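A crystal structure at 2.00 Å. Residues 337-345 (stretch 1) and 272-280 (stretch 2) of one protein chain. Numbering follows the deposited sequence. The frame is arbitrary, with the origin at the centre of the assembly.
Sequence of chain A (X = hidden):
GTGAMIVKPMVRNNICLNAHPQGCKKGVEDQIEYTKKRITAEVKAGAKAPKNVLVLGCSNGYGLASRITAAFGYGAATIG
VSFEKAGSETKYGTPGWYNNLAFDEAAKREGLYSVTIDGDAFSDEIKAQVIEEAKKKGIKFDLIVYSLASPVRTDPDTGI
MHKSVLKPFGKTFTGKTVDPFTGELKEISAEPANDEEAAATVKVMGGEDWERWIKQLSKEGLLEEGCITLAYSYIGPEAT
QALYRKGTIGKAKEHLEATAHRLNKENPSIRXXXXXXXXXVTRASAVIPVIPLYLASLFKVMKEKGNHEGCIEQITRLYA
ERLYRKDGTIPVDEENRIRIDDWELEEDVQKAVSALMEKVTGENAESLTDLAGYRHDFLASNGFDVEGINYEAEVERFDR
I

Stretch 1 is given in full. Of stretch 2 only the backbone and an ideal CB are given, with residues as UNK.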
ATOM      1  N   ARG A 337      13.078  10.854  -6.514  1.00 30.31           N
ATOM      2  CA  ARG A 337      12.101   9.994  -5.861  1.00 24.32           C
ATOM      3  C   ARG A 337      12.000  10.343  -4.383  1.00 29.29           C
ATOM      4  O   ARG A 337      13.009  10.621  -3.733  1.00 26.81           O
ATOM      5  CB  ARG A 337      12.499   8.522  -6.005  1.00 29.21           C
ATOM      6  CG  ARG A 337      12.624   8.040  -7.441  1.00 31.56           C
ATOM      7  CD  ARG A 337      13.193   6.627  -7.504  1.00 30.72           C
ATOM      8  NE  ARG A 337      14.498   6.536  -6.857  1.00 34.20           N
ATOM      9  CZ  ARG A 337      15.420   5.625  -7.153  1.00 38.58           C
ATOM     10  NH1 ARG A 337      15.182   4.723  -8.098  1.00 30.50           N
ATOM     11  NH2 ARG A 337      16.581   5.619  -6.511  1.00 26.84           N
ATOM     12  N   ILE A 338      10.783  10.334  -3.852  1.00 24.45           N
ATOM     13  CA  ILE A 338      10.586  10.476  -2.416  1.00 23.12           C
ATOM     14  C   ILE A 338      10.964   9.159  -1.746  1.00 24.45           C
ATOM     15  O   ILE A 338      10.538   8.091  -2.185  1.00 21.82           O
ATOM     16  CB  ILE A 338       9.128  10.835  -2.074  1.00 27.71           C
ATOM     17  CG1 ILE A 338       8.765  12.203  -2.657  1.00 23.77           C
ATOM     18  CG2 ILE A 338       8.914  10.830  -0.567  1.00 22.65           C
ATOM     19  CD1 ILE A 338       7.338  12.626  -2.386  1.00 27.98           C
ATOM     20  N   ARG A 339      11.773   9.237  -0.692  1.00 21.18           N
ATOM     21  CA  ARG A 339      12.250   8.042  -0.007  1.00 22.42           C
ATOM     22  C   ARG A 339      11.828   8.014   1.457  1.00 20.04           C
ATOM     23  O   ARG A 339      12.350   8.772   2.272  1.00 22.18           O
ATOM     24  CB  ARG A 339      13.778   7.950  -0.093  1.00 23.31           C
ATOM     25  CG  ARG A 339      14.335   7.989  -1.506  1.00 25.62           C
ATOM     26  CD  ARG A 339      13.910   6.767  -2.303  1.00 23.25           C
ATOM     27  NE  ARG A 339      14.479   5.533  -1.767  1.00 26.73           N
ATOM     28  CZ  ARG A 339      15.644   5.020  -2.150  1.00 25.34           C
ATOM     29  NH1 ARG A 339      16.370   5.635  -3.073  1.00 21.74           N
ATOM     30  NH2 ARG A 339      16.083   3.890  -1.611  1.00 25.31           N
ATOM     31  N   ILE A 340      10.885   7.141   1.793  1.00 20.03           N
ATOM     32  CA  ILE A 340      10.555   6.898   3.193  1.00 18.55           C
ATOM     33  C   ILE A 340      10.931   5.475   3.586  1.00 22.04           C
ATOM     34  O   ILE A 340      10.505   4.967   4.625  1.00 21.03           O
ATOM     35  CB  ILE A 340       9.077   7.193   3.525  1.00 18.75           C
ATOM     36  CG1 ILE A 340       8.144   6.313   2.694  1.00 19.99           C
ATOM     37  CG2 ILE A 340       8.768   8.671   3.311  1.00 18.45           C
ATOM     38  CD1 ILE A 340       6.679   6.491   3.040  1.00 18.46           C
ATOM     39  N   ASP A 341      11.734   4.840   2.740  1.00 20.09           N
ATOM     40  CA  ASP A 341      12.376   3.579   3.084  1.00 22.63           C
ATOM     41  C   ASP A 341      13.779   3.881   3.602  1.00 20.24           C
ATOM     42  O   ASP A 341      14.632   2.995   3.688  1.00 20.06           O
ATOM     43  CB  ASP A 341      12.449   2.657   1.865  1.00 23.07           C
ATOM     44  CG  ASP A 341      13.244   3.260   0.721  1.00 24.52           C
ATOM     45  OD1 ASP A 341      13.376   4.501   0.666  1.00 25.69           O
ATOM     46  OD2 ASP A 341      13.735   2.490  -0.131  1.00 25.43           O
ATOM     47  N   ASP A 342      14.006   5.145   3.942  1.00 19.65           N
ATOM     48  CA  ASP A 342      15.323   5.608   4.366  1.00 21.37           C
ATOM     49  C   ASP A 342      15.765   5.003   5.697  1.00 20.58           C
ATOM     50  O   ASP A 342      16.953   4.782   5.916  1.00 26.24           O
ATOM     51  CB  ASP A 342      15.376   7.141   4.407  1.00 19.98           C
ATOM     52  CG  ASP A 342      14.235   7.750   5.203  1.00 19.89           C
ATOM     53  OD1 ASP A 342      13.221   7.060   5.433  1.00 19.84           O
ATOM     54  OD2 ASP A 342      14.352   8.930   5.594  1.00 19.05           O
ATOM     55  N   TRP A 343      14.810   4.729   6.581  1.00 18.98           N
ATOM     56  CA  TRP A 343      15.125   4.081   7.850  1.00 19.66           C
ATOM     57  C   TRP A 343      15.417   2.596   7.638  1.00 26.06           C
ATOM     58  O   TRP A 343      16.288   2.029   8.294  1.00 17.16           O
ATOM     59  CB  TRP A 343      13.980   4.253   8.851  1.00 20.21           C
ATOM     60  CG  TRP A 343      13.734   5.678   9.258  1.00 19.31           C
ATOM     61  CD1 TRP A 343      14.443   6.779   8.872  1.00 25.03           C
ATOM     62  CD2 TRP A 343      12.709   6.150  10.139  1.00 17.45           C
ATOM     63  NE1 TRP A 343      13.920   7.910   9.456  1.00 21.62           N
ATOM     64  CE2 TRP A 343      12.854   7.549  10.238  1.00 23.87           C
ATOM     65  CE3 TRP A 343      11.682   5.525  10.854  1.00 16.65           C
ATOM     66  CZ2 TRP A 343      12.009   8.333  11.021  1.00 18.17           C
ATOM     67  CZ3 TRP A 343      10.844   6.307  11.631  1.00 18.16           C
ATOM     68  CH2 TRP A 343      11.013   7.694  11.709  1.00 16.44           C
ATOM     69  N   GLU A 344      14.681   1.973   6.722  1.00 17.05           N
ATOM     70  CA  GLU A 344      14.897   0.566   6.401  1.00 17.39           C
ATOM     71  C   GLU A 344      16.272   0.341   5.785  1.00 20.95           C
ATOM     72  O   GLU A 344      16.978  -0.602   6.144  1.00 21.17           O
ATOM     73  CB  GLU A 344      13.815   0.048   5.445  1.00 19.65           C
ATOM     74  CG  GLU A 344      14.152  -1.306   4.823  1.00 18.44           C
ATOM     75  CD  GLU A 344      13.028  -1.866   3.972  1.00 22.51           C
ATOM     76  OE1 GLU A 344      11.931  -1.274   3.976  1.00 20.23           O
ATOM     77  OE2 GLU A 344      13.238  -2.903   3.305  1.00 20.89           O
ATOM     78  N   LEU A 345      16.651   1.213   4.859  1.00 17.64           N
ATOM     79  CA  LEU A 345      17.889   1.028   4.112  1.00 20.10           C
ATOM     80  C   LEU A 345      19.085   1.730   4.747  1.00 23.69           C
ATOM     81  O   LEU A 345      20.128   1.881   4.110  1.00 25.39           O
ATOM     82  CB  LEU A 345      17.717   1.469   2.659  1.00 18.01           C
ATOM     83  CG  LEU A 345      16.735   0.634   1.837  1.00 22.32           C
ATOM     84  CD1 LEU A 345      16.661   1.149   0.410  1.00 26.55           C
ATOM     85  CD2 LEU A 345      17.129  -0.839   1.862  1.00 23.56           C
ATOM     86  N   UNK A 272       4.770  15.486  -9.666  1.00 28.46           N
ATOM     87  CA  UNK A 272       4.644  14.032  -9.646  1.00 28.28           C
ATOM     88  C   UNK A 272       5.894  13.367  -9.081  1.00 30.93           C
ATOM     89  O   UNK A 272       7.017  13.744  -9.419  1.00 27.23           O
ATOM     90  CB  UNK A 272       4.366  13.507 -11.056  1.00 28.28           C
ATOM     91  N   UNK A 273       5.694  12.373  -8.221  1.00 26.98           N
ATOM     92  CA  UNK A 273       6.806  11.650  -7.617  1.00 28.00           C
ATOM     93  C   UNK A 273       6.503  10.166  -7.508  1.00 24.76           C
ATOM     94  O   UNK A 273       5.353   9.767  -7.338  1.00 27.63           O
ATOM     95  CB  UNK A 273       7.127  12.223  -6.235  1.00 28.00           C
ATOM     96  N   UNK A 274       7.545   9.350  -7.599  1.00 24.65           N
ATOM     97  CA  UNK A 274       7.456   7.983  -7.122  1.00 23.24           C
ATOM     98  C   UNK A 274       7.883   8.010  -5.664  1.00 22.14           C
ATOM     99  O   UNK A 274       8.942   8.543  -5.333  1.00 25.80           O
ATOM    100  CB  UNK A 274       8.316   7.028  -7.952  1.00 23.24           C
ATOM    101  N   UNK A 275       7.046   7.468  -4.788  1.00 25.63           N
ATOM    102  CA  UNK A 275       7.386   7.392  -3.376  1.00 24.33           C
ATOM    103  C   UNK A 275       7.796   5.969  -3.027  1.00 24.30           C
ATOM    104  O   UNK A 275       6.980   5.047  -3.084  1.00 20.88           O
ATOM    105  CB  UNK A 275       6.212   7.846  -2.506  1.00 24.33           C
ATOM    106  N   UNK A 276       9.066   5.792  -2.685  1.00 20.78           N
ATOM    107  CA  UNK A 276       9.570   4.481  -2.307  1.00 20.32           C
ATOM    108  C   UNK A 276       9.335   4.263  -0.819  1.00 22.05           C
ATOM    109  O   UNK A 276       9.924   4.945   0.019  1.00 18.39           O
ATOM    110  CB  UNK A 276      11.055   4.345  -2.649  1.00 20.32           C
ATOM    111  N   UNK A 277       8.460   3.315  -0.501  1.00 18.21           N
ATOM    112  CA  UNK A 277       8.102   3.037   0.882  1.00 20.57           C
ATOM    113  C   UNK A 277       8.865   1.842   1.444  1.00 24.21           C
ATOM    114  O   UNK A 277       9.606   1.173   0.722  1.00 23.67           O
ATOM    115  CB  UNK A 277       6.596   2.790   0.992  1.00 20.57           C
ATOM    116  N   UNK A 278       8.681   1.577   2.735  1.00 19.89           N
ATOM    117  CA  UNK A 278       9.372   0.470   3.385  1.00 23.48           C
ATOM    118  C   UNK A 278       8.718  -0.866   3.050  1.00 27.06           C
ATOM    119  O   UNK A 278       7.608  -0.911   2.518  1.00 21.94           O
ATOM    120  CB  UNK A 278       9.396   0.677   4.901  1.00 23.48           C
ATOM    121  N   UNK A 279       9.414  -1.952   3.367  1.00 24.03           N
ATOM    122  CA  UNK A 279       8.889  -3.283   3.138  1.00 28.74           C
ATOM    123  C   UNK A 279       7.838  -3.653   4.162  1.00 29.29           C
ATOM    124  O   UNK A 279       7.919  -3.255   5.324  1.00 32.85           O
ATOM    125  CB  UNK A 279      10.022  -4.311   3.157  1.00 28.74           C
ATOM    126  N   UNK A 280       6.844  -4.417   3.726  1.00 21.39           N
ATOM    127  CA  UNK A 280       5.756  -4.834   4.599  1.00 29.00           C
ATOM    128  C   UNK A 280       5.166  -6.148   4.110  1.00 27.40           C
ATOM    129  O   UNK A 280       5.396  -6.553   2.969  1.00 27.10           O
ATOM    130  CB  UNK A 280       4.674  -3.755   4.669  1.00 29.00           C
TER

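Position 272 lies in an extended strand, and its ideal CB has nothing of stretch 1 within 5.5 Å. Stretch 1 therefore sets no preference; the residue is Ala 272.

At 273 the CA-to-CB bond points toward stretch 1, and the ideal CB sits 3.9 Å from CD1 of Ile 338. An extended backbone beside a methyl group suits a branched aliphatic or an aromatic side chain. The residue is Phe 273, whose CB packs against Ile 338 CD1 in an apolar contact.

Position 274 directs its CB sideways, 4.5 Å from CG of Arg 337, beside the aliphatic start of that side chain. Several apolar residues would fit, beta-branched ones especially in a strand. Val 274 is found. Ile 338 N donates to Val 274 O at 3.0 Å, opening the parallel pairing.

Position 275 pairs with Ile 338, their CA atoms 4.5 Å apart and their side chains on the same face of the sheet. The ideal CB is 4.2 Å from Ile 338 CB, so a small or modest side chain, polar or not, would be reasonable. Ser 275 places its OG 3.9 Å from Ile 338 CG2.

At 276 the CB emerges on the face shared with Arg 339, 3.7 Å from Arg 339 NE and 4.1 Å from Asp 341 OD1. Because Arg 339 and Asp 341 already join in a salt bridge (NE to OD1, 2.9 Å), no charge is demanded here; a compact aliphatic group can pack against the pair. Val 276 does so, with CG2 3.6 Å from Arg 339 CD and CG1 3.3 Å from Asp 341 OD2. Its N and O both bond to stretch 1, straddling Arg 339: Val 276 N donates to Ile 338 O at 2.8 Å, and Ile 340 N donates to Val 276 O at 3.0 Å.

Position 277 points away overall, although its CB is 4.2 Å from Ile 340 CG1. Polar or apolar groups are possible; Asn 277 occurs, and its backbone O accepts from a water that also donates to Asp 341 OD2.

At 278 the CB lies 3.3 Å from Glu 344 OE1, which makes an acidic side chain unattractive and favours a basic or neutral one. Lys 278 leads its end away, and NZ donates to the backbone O of 279 at 2.9 Å.

Position 279 offers its amide to the same carboxylate, and the ideal CB would be 3.5 Å from Glu 344 OE2, so a small residue is suitable. In Gly 279, N donates to Glu 344 OE1 at 2.7 Å.

Position 280 is beyond reach; Leu 280 makes no contact.

Stretch 2 (272-280) AFVSVNKGL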
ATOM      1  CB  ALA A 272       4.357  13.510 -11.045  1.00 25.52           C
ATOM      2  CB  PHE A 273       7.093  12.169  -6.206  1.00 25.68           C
ATOM      3  CG  PHE A 273       7.343  13.645  -6.128  1.00 29.05           C
ATOM      4  CD1 PHE A 273       8.617  14.157  -6.310  1.00 31.51           C
ATOM      5  CD2 PHE A 273       6.309  14.520  -5.842  1.00 27.90           C
ATOM      6  CE1 PHE A 273       8.852  15.517  -6.227  1.00 28.94           C
ATOM      7  CE2 PHE A 273       6.535  15.881  -5.757  1.00 29.00           C
ATOM      8  CZ  PHE A 273       7.809  16.379  -5.950  1.00 31.93           C
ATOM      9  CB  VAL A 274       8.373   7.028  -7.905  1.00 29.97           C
ATOM     10  CG1 VAL A 274       8.441   5.673  -7.212  1.00 29.88           C
ATOM     11  CG2 VAL A 274       7.883   6.872  -9.337  1.00 30.17           C
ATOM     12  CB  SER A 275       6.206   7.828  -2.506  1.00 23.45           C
ATOM     13  OG  SER A 275       6.553   7.798  -1.132  1.00 24.07           O
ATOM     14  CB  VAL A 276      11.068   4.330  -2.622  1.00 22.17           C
ATOM     15  CG1 VAL A 276      11.491   2.875  -2.475  1.00 20.98           C
ATOM     16  CG2 VAL A 276      11.363   4.829  -4.027  1.00 21.96           C
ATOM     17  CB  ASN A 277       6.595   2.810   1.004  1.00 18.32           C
ATOM     18  CG  ASN A 277       5.785   4.027   0.585  1.00 26.88           C
ATOM     19  OD1 ASN A 277       6.332   5.016   0.094  1.00 21.04           O
ATOM     20  ND2 ASN A 277       4.472   3.953   0.772  1.00 19.22           N
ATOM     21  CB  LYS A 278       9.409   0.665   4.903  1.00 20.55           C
ATOM     22  CG  LYS A 278       8.102   0.336   5.611  1.00 22.22           C
ATOM     23  CD  LYS A 278       8.216   0.547   7.114  1.00 26.41           C
ATOM     24  CE  LYS A 278       9.163  -0.457   7.756  1.00 22.67           C
ATOM     25  NZ  LYS A 278       8.601  -1.838   7.742  1.00 27.40           N
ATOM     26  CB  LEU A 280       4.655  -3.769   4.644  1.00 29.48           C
ATOM     27  CG  LEU A 280       3.681  -3.730   3.461  1.00 32.13           C
ATOM     28  CD1 LEU A 280       2.427  -2.953   3.824  1.00 37.45           C
ATOM     29  CD2 LEU A 280       4.327  -3.132   2.219  1.00 39.42           C
TER
HETATM   30  O   HOH W   1      12.500   0.316  -0.463  1.00 24.30           O
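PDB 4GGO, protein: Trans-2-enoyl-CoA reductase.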